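Local coordinates for pyridoxamine 5'-phosphate oxidase family protein (Corynebacterium diphtheriae NCTC 13129, PDB 3CP3) that is of unknown function but belongs to the pyridoxamine 5'-phosphate oxidase family and probably adopts the flavin-binding split-barrel fold of that family, at residues S20-L24 against W90-L94; E27-V33 against V77-R83; P56-T62 against Y124-D130. All blocks are in the same frame, centred on the assembly; numbering follows the deposited sequence.

Contact 1 (S20-L24 against W90-L94)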
loop_
_atom_site.group_PDB
_atom_site.type_symbol
_atom_site.label_atom_id
_atom_site.label_comp_id
_atom_site.label_asym_id
_atom_site.label_seq_id
_atom_site.Cartn_x
_atom_site.Cartn_y
_atom_site.Cartn_z
ATOM N N SER A 20 4.979 14.654 8.480
ATOM C CA SER A 20 4.728 13.624 7.480
ATOM C C SER A 20 5.945 13.299 6.622
ATOM O O SER A 20 6.343 12.112 6.449
ATOM C CB SER A 20 3.567 14.085 6.577
ATOM O OG SER A 20 2.364 13.971 7.329
ATOM N N LEU A 21 6.529 14.328 6.075
ATOM C CA LEU A 21 7.756 14.128 5.241
ATOM C C LEU A 21 8.979 13.647 6.022
ATOM O O LEU A 21 9.752 12.821 5.503
ATOM C CB LEU A 21 8.083 15.388 4.460
ATOM C CG LEU A 21 7.020 15.719 3.405
ATOM C CD1 LEU A 21 7.337 17.103 2.845
ATOM C CD2 LEU A 21 6.951 14.637 2.336
ATOM N N SER A 22 9.179 14.140 7.255
ATOM C CA SER A 22 10.257 13.559 8.070
ATOM C C SER A 22 10.022 12.051 8.277
ATOM O O SER A 22 10.941 11.191 8.152
ATOM C CB SER A 22 10.310 14.248 9.420
ATOM O OG SER A 22 10.547 15.638 9.260
ATOM N N ARG A 23 8.797 11.683 8.605
ATOM C CA ARG A 23 8.549 10.272 8.920
ATOM C C ARG A 23 8.695 9.423 7.652
ATOM O O ARG A 23 9.262 8.309 7.660
ATOM C CB ARG A 23 7.149 10.079 9.474
ATOM C CG ARG A 23 6.942 10.634 10.925
ATOM C CD ARG A 23 5.573 10.311 11.373
ATOM N NE ARG A 23 5.093 11.221 12.425
ATOM C CZ ARG A 23 4.257 10.864 13.386
ATOM N NH1 ARG A 23 3.889 9.594 13.516
ATOM N NH2 ARG A 23 3.807 11.789 14.248
ATOM N N LEU A 24 8.208 9.938 6.552
ATOM C CA LEU A 24 8.389 9.196 5.278
ATOM C C LEU A 24 9.891 8.984 4.968
ATOM O O LEU A 24 10.307 7.869 4.573
ATOM C CB LEU A 24 7.673 9.972 4.154
ATOM C CG LEU A 24 7.749 9.386 2.729
ATOM C CD1 LEU A 24 6.366 9.351 2.057
ATOM C CD2 LEU A 24 8.673 10.248 1.951
ATOM N N TRP A 90 1.039 4.965 12.150
ATOM C CA TRP A 90 0.979 6.141 11.244
ATOM C C TRP A 90 1.165 5.709 9.810
ATOM O O TRP A 90 1.736 4.620 9.533
ATOM C CB TRP A 90 2.057 7.203 11.589
ATOM C CG TRP A 90 3.484 6.749 11.467
ATOM C CD1 TRP A 90 4.261 6.201 12.469
ATOM C CD2 TRP A 90 4.329 6.791 10.303
ATOM N NE1 TRP A 90 5.498 5.925 11.999
ATOM C CE2 TRP A 90 5.580 6.263 10.676
ATOM C CE3 TRP A 90 4.152 7.228 8.999
ATOM C CZ2 TRP A 90 6.644 6.132 9.776
ATOM C CZ3 TRP A 90 5.198 7.114 8.092
ATOM C CH2 TRP A 90 6.448 6.580 8.494
ATOM N N SER A 91 0.674 6.539 8.887
ATOM C CA SER A 91 0.940 6.355 7.467
ATOM C C SER A 91 1.068 7.703 6.825
ATOM O O SER A 91 0.457 8.657 7.296
ATOM C CB SER A 91 -0.233 5.643 6.759
ATOM O OG SER A 91 -1.421 6.405 6.932
ATOM N N VAL A 92 1.818 7.774 5.737
ATOM C CA VAL A 92 1.949 8.994 4.967
ATOM C C VAL A 92 1.638 8.554 3.519
ATOM O O VAL A 92 2.198 7.532 3.068
ATOM C CB VAL A 92 3.361 9.570 5.063
ATOM C CG1 VAL A 92 3.557 10.790 4.032
ATOM C CG2 VAL A 92 3.613 10.064 6.553
ATOM N N VAL A 93 0.741 9.292 2.869
ATOM C CA VAL A 93 0.363 9.054 1.455
ATOM C C VAL A 93 0.747 10.292 0.658
ATOM O O VAL A 93 0.288 11.452 0.953
ATOM C CB VAL A 93 -1.134 8.780 1.340
ATOM C CG1 VAL A 93 -1.633 8.657 -0.202
ATOM C CG2 VAL A 93 -1.502 7.575 2.117
ATOM N N LEU A 94 1.541 10.074 -0.374
ATOM C CA LEU A 94 1.794 11.129 -1.325
ATOM C C LEU A 94 0.927 10.925 -2.574
ATOM O O LEU A 94 0.797 9.781 -3.071
ATOM C CB LEU A 94 3.290 11.158 -1.678
ATOM C CG LEU A 94 4.295 11.111 -0.554
ATOM C CD1 LEU A 94 5.673 11.182 -1.212
ATOM C CD2 LEU A 94 4.059 12.333 0.411
#
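Helix residues Ser20 to Leu24 lie across strand residues Trp90 to Leu94 at 102°, the two short axes approaching to 8.5 Å. The backbones come nearest where Ser20 faces Val92, their CA atoms 6.0 Å apart. Trp90, Val92 and Leu94 supply the strand's side of the contact.

At one end the chain of Arg23 runs antiparallel over the indole of Trp90. Arg23 CB sits 3.8 Å from the centroid of the six-membered ring, a CH-pi contact, and CD follows above the middle of the ring system. The guanidinium then reaches the five-membered ring in a cation-pi contact, but turned 76° from the ring plane, so that it meets the indole with NH1 rather than lying flat on it; NH1 is 3.5 Å from Trp90 CG. Trp90 CG stands between its own backbone N and carbonyl carbon (chi1 62°), which presents one ring face to Arg23 CB and CD. A salt bridge from Arg23 NE to Asp19 engages the charged end.

Further in, the contact is aliphatic. Leu24 CD1 touches Val92 CG1 at 3.7 Å and meets Leu94 tip to tip, while Leu21 CD2 adds a looser approach to Leu94 CD2. Val92 CG2 packs against the carbonyl oxygen of Ser20. This is helix-on-sheet packing: helix 17-25 covers the sheet face on which Leu94 also meets Val58 in the apolar core, consistent with the split barrel of the family.

Contact 2 (E27-V33 against V77-R83). With ACY (acetic acid), chain B.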
loop_
_atom_site.group_PDB
_atom_site.type_symbol
_atom_site.label_atom_id
_atom_site.label_comp_id
_atom_site.label_asym_id
_atom_site.label_seq_id
_atom_site.Cartn_x
_atom_site.Cartn_y
_atom_site.Cartn_z
ATOM N N GLU A 27 12.023 6.010 6.415
ATOM C CA GLU A 27 11.894 4.644 5.938
ATOM C C GLU A 27 12.633 4.601 4.590
ATOM O O GLU A 27 12.847 5.628 3.960
ATOM C CB GLU A 27 10.416 4.351 5.677
ATOM C CG GLU A 27 9.563 4.346 6.964
ATOM C CD GLU A 27 9.752 3.067 7.726
ATOM O OE1 GLU A 27 9.955 2.012 7.056
ATOM O OE2 GLU A 27 9.717 3.090 8.962
ATOM N N SER A 28 13.027 3.414 4.151
ATOM C CA SER A 28 13.627 3.303 2.818
ATOM C C SER A 28 12.806 2.433 1.864
ATOM O O SER A 28 13.149 2.350 0.683
ATOM C CB SER A 28 15.062 2.741 2.916
ATOM O OG SER A 28 14.997 1.442 3.458
ATOM N N VAL A 29 11.736 1.821 2.365
ATOM C CA VAL A 29 10.793 1.053 1.535
ATOM C C VAL A 29 9.427 1.705 1.548
ATOM O O VAL A 29 8.901 2.000 2.615
ATOM C CB VAL A 29 10.656 -0.421 2.008
ATOM C CG1 VAL A 29 9.655 -1.200 1.159
ATOM C CG2 VAL A 29 12.019 -1.093 1.953
ATOM N N GLY A 30 8.860 1.918 0.354
ATOM C CA GLY A 30 7.484 2.458 0.229
ATOM C C GLY A 30 6.695 1.706 -0.829
ATOM O O GLY A 30 7.248 0.821 -1.521
ATOM N N ARG A 31 5.423 2.036 -0.987
ATOM C CA ARG A 31 4.569 1.323 -1.928
ATOM C C ARG A 31 4.040 2.259 -2.966
ATOM O O ARG A 31 3.496 3.322 -2.645
ATOM C CB ARG A 31 3.374 0.741 -1.158
ATOM C CG ARG A 31 3.889 -0.266 -0.110
ATOM C CD ARG A 31 2.985 -0.530 0.995
ATOM N NE ARG A 31 3.781 -1.304 1.934
ATOM C CZ ARG A 31 4.380 -0.752 2.970
ATOM N NH1 ARG A 31 4.155 0.557 3.265
ATOM N NH2 ARG A 31 5.122 -1.524 3.745
ATOM N N LEU A 32 4.168 1.862 -4.231
ATOM C CA LEU A 32 3.634 2.666 -5.280
ATOM C C LEU A 32 2.272 2.112 -5.686
ATOM O O LEU A 32 2.139 0.919 -5.985
ATOM C CB LEU A 32 4.591 2.635 -6.477
ATOM C CG LEU A 32 4.237 3.640 -7.566
ATOM C CD1 LEU A 32 4.610 5.089 -7.229
ATOM C CD2 LEU A 32 4.929 3.214 -8.846
ATOM N N VAL A 33 1.261 2.994 -5.779
ATOM C CA VAL A 33 0.014 2.514 -6.266
ATOM C C VAL A 33 -0.184 3.065 -7.656
ATOM O O VAL A 33 -0.185 4.299 -7.850
ATOM C CB VAL A 33 -1.169 2.959 -5.363
ATOM C CG1 VAL A 33 -2.454 2.426 -5.917
ATOM C CG2 VAL A 33 -0.930 2.448 -3.915
ATOM N N VAL A 77 -0.129 8.630 -9.579
ATOM C CA VAL A 77 0.196 7.537 -8.653
ATOM C C VAL A 77 -0.061 7.979 -7.222
ATOM O O VAL A 77 -0.219 9.191 -6.933
ATOM C CB VAL A 77 1.712 7.067 -8.744
ATOM C CG1 VAL A 77 2.027 6.427 -10.108
ATOM C CG2 VAL A 77 2.733 8.212 -8.446
ATOM N N LEU A 78 -0.073 7.011 -6.304
ATOM C CA LEU A 78 0.108 7.333 -4.915
ATOM C C LEU A 78 1.362 6.662 -4.470
ATOM O O LEU A 78 1.746 5.633 -5.036
ATOM C CB LEU A 78 -1.008 6.689 -4.047
ATOM C CG LEU A 78 -2.446 6.926 -4.342
ATOM C CD1 LEU A 78 -3.261 6.103 -3.302
ATOM C CD2 LEU A 78 -2.768 8.452 -4.290
ATOM N N PHE A 79 1.979 7.205 -3.443
ATOM C CA PHE A 79 3.132 6.587 -2.805
ATOM C C PHE A 79 2.906 6.602 -1.310
ATOM O O PHE A 79 2.585 7.670 -0.711
ATOM C CB PHE A 79 4.443 7.310 -3.203
ATOM C CG PHE A 79 5.691 6.548 -2.806
ATOM C CD1 PHE A 79 6.125 5.473 -3.561
ATOM C CD2 PHE A 79 6.398 6.867 -1.653
ATOM C CE1 PHE A 79 7.264 4.750 -3.176
ATOM C CE2 PHE A 79 7.516 6.139 -1.271
ATOM C CZ PHE A 79 7.933 5.085 -2.034
ATOM N N GLU A 80 3.073 5.444 -0.677
ATOM C CA GLU A 80 2.711 5.278 0.690
ATOM C C GLU A 80 3.822 4.629 1.507
ATOM O O GLU A 80 4.492 3.676 1.072
ATOM C CB GLU A 80 1.376 4.461 0.837
ATOM C CG GLU A 80 0.783 4.460 2.265
ATOM C CD GLU A 80 1.155 3.228 3.077
ATOM O OE1 GLU A 80 1.961 2.371 2.560
ATOM O OE2 GLU A 80 0.521 3.037 4.145
ATOM N N VAL A 81 3.983 5.161 2.711
ATOM C CA VAL A 81 4.842 4.581 3.743
ATOM C C VAL A 81 3.980 4.455 5.007
ATOM O O VAL A 81 3.085 5.291 5.262
ATOM C CB VAL A 81 6.091 5.497 3.921
ATOM C CG1 VAL A 81 6.928 5.046 5.072
ATOM C CG2 VAL A 81 6.922 5.574 2.642
ATOM N N ASP A 82 4.157 3.388 5.806
ATOM C CA ASP A 82 3.496 3.283 7.100
ATOM C C ASP A 82 4.342 2.580 8.170
ATOM O O ASP A 82 5.473 2.155 7.858
ATOM C CB ASP A 82 2.009 2.743 7.107
ATOM C CG ASP A 82 1.835 1.259 6.567
ATOM O OD1 ASP A 82 1.916 0.246 7.335
ATOM O OD2 ASP A 82 1.437 1.137 5.416
ATOM N N ARG A 83 3.772 2.557 9.387
ATOM C CA ARG A 83 4.223 1.793 10.599
ATOM C C ARG A 83 3.137 1.662 11.626
ATOM O O ARG A 83 2.651 2.649 12.219
ATOM C CB ARG A 83 5.456 2.390 11.234
ATOM C CG ARG A 83 6.694 2.249 10.384
ATOM C CD ARG A 83 7.223 0.797 10.352
ATOM N NE ARG A 83 8.534 0.718 9.707
ATOM C CZ ARG A 83 9.238 -0.392 9.526
ATOM N NH1 ARG A 83 8.777 -1.584 9.948
ATOM N NH2 ARG A 83 10.434 -0.304 8.940
HETATM C C ACY B . 7.251 0.792 5.261
HETATM O O ACY B . 7.061 1.722 4.445
HETATM O OXT ACY B . 8.392 0.401 5.617
HETATM C CH3 ACY B . 6.042 0.101 5.872
#
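Arg31 and Glu80 run alongside each other from the same face of the sheet, with their flat ends turned 64° against each other. Arg31 NH1 donates to the syn side of Glu80 OE1 at 2.9 Å in a salt bridge. Asp82 OD2 also lies near NH1, but it stands off the guanidinium plane and no N-H aims at it, so its attraction is one of charge alone. Arg31 and Asp82 have their stronger partners across the dimer: Arg31 NE pairs with Asp82 of the second subunit, and Asp82 with Arg31 there, making a buried ionic network around the subunit interface.

Beneath these side chains the strands form an antiparallel ladder, part of the curled sheet expected of an FMN-binding split barrel. Arg31 with Glu80 and Val33 with Leu78 are hydrogen-bonded pairs; Leu32 with Phe79 is the non-hydrogen-bonded pair between them. On the face of Leu32 and Phe79, Leu32 CD1 reaches the ring edge at Phe79 CD1, 4.0 Å away, and also touches Val77 CB. The Phe79 ring, its CG trans to the backbone N (chi1 -168°), swings back across the neighbouring strand, bringing CZ to 3.5 Å from Gly30 CA.

Just before strand 29-33 begins, Glu27 meets Arg83, at the end of the other strand, in a slanted salt bridge. Arg83 NE, with the acceptor in its guanidinium plane, gives the syn side of Glu27 OE2 a nearly straight bond of 2.8 Å (174°), whereas the one from NH2 to OE1 is weak. Glu27 CG rests on Val81 CG1 at 3.3 Å. An acetic acid, probably from the crystallisation liquor, sits between this pair and Arg31, whose NH1 makes it a weak hydrogen bond, though its exact pose is doubtful.

Contact 3 (P56-T62 against Y124-D130)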
loop_
_atom_site.group_PDB
_atom_site.type_symbol
_atom_site.label_atom_id
_atom_site.label_comp_id
_atom_site.label_asym_id
_atom_site.label_seq_id
_atom_site.Cartn_x
_atom_site.Cartn_y
_atom_site.Cartn_z
ATOM N N PRO A 56 8.802 18.660 -3.048
ATOM C CA PRO A 56 9.391 17.354 -2.712
ATOM C C PRO A 56 9.328 16.393 -3.900
ATOM O O PRO A 56 8.379 16.431 -4.680
ATOM C CB PRO A 56 8.507 16.852 -1.555
ATOM C CG PRO A 56 7.206 17.589 -1.715
ATOM C CD PRO A 56 7.622 18.954 -2.212
ATOM N N ARG A 57 10.353 15.557 -4.034
ATOM C CA ARG A 57 10.422 14.554 -5.088
ATOM C C ARG A 57 10.847 13.237 -4.487
ATOM O O ARG A 57 11.711 13.209 -3.623
ATOM C CB ARG A 57 11.456 14.984 -6.155
ATOM C CG ARG A 57 10.930 16.138 -6.998
ATOM C CD ARG A 57 11.737 16.385 -8.250
ATOM N NE ARG A 57 13.123 16.589 -7.897
ATOM C CZ ARG A 57 14.068 17.004 -8.734
ATOM N NH1 ARG A 57 13.770 17.302 -10.008
ATOM N NH2 ARG A 57 15.318 17.116 -8.275
ATOM N N VAL A 58 10.271 12.145 -4.968
ATOM C CA VAL A 58 10.728 10.790 -4.604
ATOM C C VAL A 58 11.373 10.131 -5.787
ATOM O O VAL A 58 10.803 10.176 -6.896
ATOM C CB VAL A 58 9.513 9.891 -4.204
ATOM C CG1 VAL A 58 9.924 8.425 -3.937
ATOM C CG2 VAL A 58 8.831 10.495 -3.007
ATOM N N TYR A 59 12.520 9.488 -5.571
ATOM C CA TYR A 59 13.116 8.642 -6.609
ATOM C C TYR A 59 13.110 7.196 -6.187
ATOM O O TYR A 59 13.385 6.873 -5.018
ATOM C CB TYR A 59 14.583 9.026 -6.834
ATOM C CG TYR A 59 14.739 10.348 -7.509
ATOM C CD1 TYR A 59 14.659 10.447 -8.909
ATOM C CD2 TYR A 59 14.942 11.507 -6.775
ATOM C CE1 TYR A 59 14.803 11.686 -9.543
ATOM C CE2 TYR A 59 15.118 12.749 -7.428
ATOM C CZ TYR A 59 15.013 12.824 -8.795
ATOM O OH TYR A 59 15.182 14.027 -9.445
ATOM N N PHE A 60 12.868 6.322 -7.156
ATOM C CA PHE A 60 13.056 4.902 -6.986
ATOM C C PHE A 60 13.547 4.311 -8.309
ATOM O O PHE A 60 13.685 5.030 -9.291
ATOM C CB PHE A 60 11.745 4.259 -6.428
ATOM C CG PHE A 60 10.572 4.306 -7.373
ATOM C CD1 PHE A 60 10.362 3.265 -8.281
ATOM C CD2 PHE A 60 9.700 5.370 -7.371
ATOM C CE1 PHE A 60 9.264 3.306 -9.140
ATOM C CE2 PHE A 60 8.637 5.444 -8.277
ATOM C CZ PHE A 60 8.409 4.409 -9.147
ATOM N N ARG A 61 13.939 3.039 -8.299
ATOM C CA ARG A 61 14.410 2.370 -9.478
ATOM C C ARG A 61 13.453 1.343 -9.950
ATOM O O ARG A 61 12.806 0.716 -9.150
ATOM C CB ARG A 61 15.692 1.645 -9.181
ATOM C CG ARG A 61 16.809 2.554 -8.911
ATOM C CD ARG A 61 17.800 1.867 -8.031
ATOM N NE ARG A 61 19.048 2.585 -8.139
ATOM C CZ ARG A 61 20.162 2.276 -7.494
ATOM N NH1 ARG A 61 21.241 3.031 -7.681
ATOM N NH2 ARG A 61 20.188 1.228 -6.676
ATOM N N THR A 62 13.428 1.131 -11.264
ATOM C CA THR A 62 12.683 0.043 -11.867
ATOM C C THR A 62 13.610 -0.777 -12.762
ATOM O O THR A 62 14.168 -0.249 -13.737
ATOM C CB THR A 62 11.446 0.545 -12.690
ATOM O OG1 THR A 62 11.810 1.622 -13.568
ATOM C CG2 THR A 62 10.410 1.032 -11.795
ATOM N N TYR A 124 18.608 -0.643 -15.318
ATOM C CA TYR A 124 17.481 -0.045 -14.611
ATOM C C TYR A 124 17.255 1.402 -15.031
ATOM O O TYR A 124 18.101 1.995 -15.699
ATOM C CB TYR A 124 17.735 -0.129 -13.111
ATOM C CG TYR A 124 18.905 0.682 -12.607
ATOM C CD1 TYR A 124 18.737 2.023 -12.212
ATOM C CD2 TYR A 124 20.172 0.108 -12.486
ATOM C CE1 TYR A 124 19.812 2.762 -11.727
ATOM C CE2 TYR A 124 21.247 0.844 -12.001
ATOM C CZ TYR A 124 21.041 2.163 -11.615
ATOM O OH TYR A 124 22.091 2.886 -11.146
ATOM N N ASN A 125 16.113 1.966 -14.640
ATOM C CA ASN A 125 15.912 3.399 -14.751
ATOM C C ASN A 125 15.511 3.920 -13.385
ATOM O O ASN A 125 14.861 3.206 -12.627
ATOM C CB ASN A 125 14.779 3.748 -15.725
ATOM C CG ASN A 125 15.119 3.559 -17.192
ATOM O OD1 ASN A 125 14.257 3.079 -17.934
ATOM N ND2 ASN A 125 16.312 3.994 -17.645
ATOM N N PHE A 126 15.798 5.182 -13.106
ATOM C CA PHE A 126 15.184 5.885 -11.977
ATOM C C PHE A 126 13.788 6.340 -12.392
ATOM O O PHE A 126 13.593 6.657 -13.571
ATOM C CB PHE A 126 16.032 7.099 -11.661
ATOM C CG PHE A 126 17.331 6.750 -10.988
ATOM C CD1 PHE A 126 17.351 6.386 -9.649
ATOM C CD2 PHE A 126 18.502 6.753 -11.691
ATOM C CE1 PHE A 126 18.591 6.066 -9.033
ATOM C CE2 PHE A 126 19.721 6.432 -11.087
ATOM C CZ PHE A 126 19.731 6.089 -9.748
ATOM N N VAL A 127 12.845 6.382 -11.470
ATOM C CA VAL A 127 11.540 7.001 -11.718
ATOM C C VAL A 127 11.508 8.129 -10.699
ATOM O O VAL A 127 12.001 7.929 -9.582
ATOM C CB VAL A 127 10.411 5.974 -11.481
ATOM C CG1 VAL A 127 9.024 6.601 -11.642
ATOM C CG2 VAL A 127 10.595 4.793 -12.441
ATOM N N ARG A 128 11.051 9.316 -11.108
ATOM C CA ARG A 128 10.852 10.464 -10.236
ATOM C C ARG A 128 9.358 10.653 -10.011
ATOM O O ARG A 128 8.594 10.648 -10.970
ATOM C CB ARG A 128 11.352 11.752 -10.907
ATOM C CG ARG A 128 11.304 13.003 -10.007
ATOM C CD ARG A 128 11.031 14.271 -10.834
ATOM N NE ARG A 128 11.647 14.178 -12.152
ATOM C CZ ARG A 128 11.076 14.526 -13.297
ATOM N NH1 ARG A 128 9.830 15.022 -13.350
ATOM N NH2 ARG A 128 11.766 14.371 -14.421
ATOM N N ILE A 129 8.965 10.857 -8.754
ATOM C CA ILE A 129 7.602 11.269 -8.435
ATOM C C ILE A 129 7.602 12.737 -8.064
ATOM O O ILE A 129 8.229 13.111 -7.096
ATOM C CB ILE A 129 6.920 10.448 -7.256
ATOM C CG1 ILE A 129 7.019 8.933 -7.516
ATOM C CG2 ILE A 129 5.416 10.887 -7.170
ATOM C CD1 ILE A 129 6.646 7.988 -6.313
ATOM N N ASP A 130 6.867 13.545 -8.816
ATOM C CA ASP A 130 6.636 14.922 -8.467
ATOM C C ASP A 130 5.409 14.940 -7.561
ATOM O O ASP A 130 4.325 14.578 -7.996
ATOM C CB ASP A 130 6.322 15.735 -9.720
ATOM C CG ASP A 130 7.561 16.043 -10.543
ATOM O OD1 ASP A 130 8.677 16.136 -10.008
ATOM O OD2 ASP A 130 7.416 16.157 -11.743
HETATM O O HOH W 1 11.131 18.194 -11.117
#
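Six backbone hydrogen bonds join Arg57-Thr62 to Asn125-Asp130, two each at the hydrogen-bonded pairs Val58 with Ile129, Phe60 with Val127 and Thr62 with Asn125. The shortest, from Ile129 N to Val58 O and from Val127 N to Phe60 O, are both 2.7 Å. Between these rungs CA-H groups approach carbonyl oxygens, as from Phe126 CA to Phe60 O at 3.2 Å.

Apolar packing occupies the face of Val58, Phe60, Val127 and Ile129. A chi1 of 66° folds the Phe60 ring toward the neighbouring strand, so that its face meets Val127 CB, 3.7 Å from the centroid, while Ile129 CD1 comes in at the ring edge, 3.8 Å from CE2.

Charged and aromatic chains gather on the other face. Arg128 NH1 forms a salt bridge of 3.1 Å with Asp130 OD2 on its own strand, and its NE pairs with Glu106, which also takes the hydrogen bond of Tyr59 OH. The aliphatic part of Arg128 runs beside Tyr59, CB lying 3.7 Å from CE1. Arg57 is engaged by Asp50, and a water bridges its NH1 to Asp130 OD1, weakly on the aspartate side. Arg61 runs beside Phe126, NE 3.6 Å from Phe126 CE1, crosses Tyr124 at a slant and meets Trp118 in a cation-pi contact. With an apolar inner face and helix 104-110 on the other, the ladder probably forms one wall of the split barrel expected of this family.

All three contacts involve one curled antiparallel sheet, contact 1 by a helix packed on it. Contacts 1 and 2 have centres about 9 Å apart and are joined through neighbouring strands 89-100 and 76-83, where Leu94 N lies 2.6 Å from Phe79 O, a probable hydrogen bond. Contacts 2 and 3, with centres about 12 Å apart, meet in the apolar core: Leu32 CD1 is 3.7 Å from Ile129 CD1. Contact 1 reaches contact 3, about 17 Å away between centres, through Leu94 CD1 and Val58 CG2, 3.7 Å apart. The strand of contact 1, by its other face, and contact 2 also touch the second subunit, whereas contact 3 does not. The acetic acid lies at contact 2; whether it marks a functional pocket remains open.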